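Local structure of lysozyme (Penaeus vannamei, 6UKC) at residues C10-A13 with E14-R18. The protein probably hydrolyses the beta-1,4 linkages between N-acetylmuramic acid and N-acetylglucosamine in bacterial peptidoglycan, and those of chitodextrins, as a C-type lysozyme. Residues are numbered along the deposited sequence; the frame is centred on the assembly and turned at random.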
loop_
_atom_site.group_PDB
_atom_site.type_symbol
_atom_site.label_atom_id
_atom_site.label_comp_id
_atom_site.label_asym_id
_atom_site.label_seq_id
_atom_site.Cartn_x
_atom_site.Cartn_y
_atom_site.Cartn_z
ATOM N N CYS A 10 -1.022 -10.707 10.371
ATOM C CA CYS A 10 0.242 -11.449 10.629
ATOM C C CYS A 10 0.620 -12.254 9.383
ATOM O O CYS A 10 1.816 -12.306 9.070
ATOM C CB CYS A 10 0.116 -12.326 11.867
ATOM S SG CYS A 10 -0.273 -11.342 13.334
ATOM N N GLU A 11 -0.350 -12.812 8.663
ATOM C CA GLU A 11 -0.080 -13.524 7.382
ATOM C C GLU A 11 0.562 -12.559 6.376
ATOM O O GLU A 11 1.529 -12.913 5.679
ATOM C CB GLU A 11 -1.387 -14.059 6.831
ATOM C CG GLU A 11 -1.201 -14.912 5.590
ATOM C CD GLU A 11 -2.484 -15.137 4.813
ATOM O OE1 GLU A 11 -2.399 -15.634 3.707
ATOM O OE2 GLU A 11 -3.562 -14.810 5.336
ATOM N N PHE A 12 0.034 -11.355 6.301
ATOM C CA PHE A 12 0.548 -10.296 5.413
ATOM C C PHE A 12 1.936 -9.879 5.902
ATOM O O PHE A 12 2.847 -9.756 5.030
ATOM C CB PHE A 12 -0.427 -9.127 5.352
ATOM C CG PHE A 12 -0.051 -8.070 4.355
ATOM C CD1 PHE A 12 0.115 -8.386 3.018
ATOM C CD2 PHE A 12 0.161 -6.770 4.759
ATOM C CE1 PHE A 12 0.459 -7.411 2.103
ATOM C CE2 PHE A 12 0.526 -5.802 3.841
ATOM C CZ PHE A 12 0.670 -6.121 2.517
ATOM N N ALA A 13 2.112 -9.681 7.220
ATOM C CA ALA A 13 3.447 -9.351 7.790
ATOM C C ALA A 13 4.472 -10.431 7.410
ATOM O O ALA A 13 5.570 -10.046 6.922
ATOM C CB ALA A 13 3.381 -9.166 9.293
ATOM N N GLU A 14 4.144 -11.717 7.630
ATOM C CA GLU A 14 5.062 -12.860 7.365
ATOM C C GLU A 14 5.371 -12.912 5.857
ATOM O O GLU A 14 6.492 -13.224 5.493
ATOM C CB GLU A 14 4.498 -14.171 7.927
ATOM C CG GLU A 14 4.499 -14.245 9.455
ATOM C CD GLU A 14 4.082 -15.586 10.064
ATOM O OE1 GLU A 14 3.258 -15.584 10.994
ATOM O OE2 GLU A 14 4.582 -16.634 9.623
ATOM N N LEU A 15 4.416 -12.585 4.994
ATOM C CA LEU A 15 4.635 -12.629 3.523
ATOM C C LEU A 15 5.686 -11.590 3.123
ATOM O O LEU A 15 6.589 -11.921 2.306
ATOM C CB LEU A 15 3.328 -12.335 2.793
ATOM C CG LEU A 15 3.492 -12.197 1.285
ATOM C CD1 LEU A 15 3.830 -13.552 0.672
ATOM C CD2 LEU A 15 2.259 -11.585 0.653
ATOM N N LEU A 16 5.525 -10.351 3.602
ATOM C CA LEU A 16 6.485 -9.256 3.278
ATOM C C LEU A 16 7.893 -9.650 3.773
ATOM O O LEU A 16 8.888 -9.347 3.067
ATOM C CB LEU A 16 5.991 -7.946 3.891
ATOM C CG LEU A 16 4.672 -7.400 3.336
ATOM C CD1 LEU A 16 4.233 -6.187 4.137
ATOM C CD2 LEU A 16 4.790 -7.020 1.867
ATOM N N LYS A 17 7.995 -10.370 4.896
ATOM C CA LYS A 17 9.308 -10.796 5.436
ATOM C C LYS A 17 9.861 -11.980 4.630
ATOM O O LYS A 17 11.023 -11.924 4.212
ATOM C CB LYS A 17 9.204 -11.186 6.909
ATOM C CG LYS A 17 10.525 -11.654 7.523
ATOM C CD LYS A 17 11.600 -10.576 7.588
ATOM C CE LYS A 17 11.234 -9.438 8.528
ATOM N NZ LYS A 17 12.362 -8.510 8.733
ATOM N N ARG A 18 9.082 -13.041 4.460
ATOM C CA ARG A 18 9.535 -14.317 3.832
ATOM C C ARG A 18 9.893 -14.091 2.351
ATOM O O ARG A 18 11.013 -14.480 1.938
ATOM C CB ARG A 18 8.446 -15.383 4.001
ATOM C CG ARG A 18 8.877 -16.786 3.597
ATOM C CD ARG A 18 7.742 -17.786 3.581
ATOM N NE ARG A 18 6.526 -17.164 3.053
ATOM C CZ ARG A 18 5.455 -16.796 3.784
ATOM N NH1 ARG A 18 5.411 -17.006 5.091
ATOM N NH2 ARG A 18 4.418 -16.223 3.199
HETATM O O HOH W 1 2.425 -15.438 4.640
#
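Helix 9-20, the first helix of this C-type lysozyme, is amphipathic, and F12 and L16 meet one turn apart on its buried side. The leucine reaches back along the axis: its CD1 methyl lies over one face of the F12 ring, 4.1 Å from the centroid and 25° off the normal, in a CH-pi contact. It is displaced toward the rim, where CE2 is the nearest ring atom at 3.7 Å from L16 CD1. With CG of F12 anti to its backbone N (chi1 -174°) and CG of L16 anti to its carbonyl carbon (chi1 -65°), the two side chains converge although they start from successive turns. Around them F7, A34 of helix 24-38 and I57 pack on F12, while I27 and I87 pack on L16.

Four i to i+4 backbone hydrogen bonds link the two segments, from E14 N to C10 O (2.8 Å) through to K17 N to A13 O (3.2 Å). On the exposed side the E11 carbonyl has two partners: L15 N at 3.0 Å from E11 O, and a water that donates to it. The same water accepts from NH2 of R18, lying 2.6 Å from that nitrogen in the guanidinium plane, and so bridges two turns of the helix. The carboxylate of E11 turns elsewhere, forming a salt bridge with K5 and accepting from G8 N. A13 meets V31 and M130, and C10 is disulfide-bonded to C133, joining this amphipathic N-terminal helix to helix 126-134 within the alpha-domain of the C-type lysozyme fold.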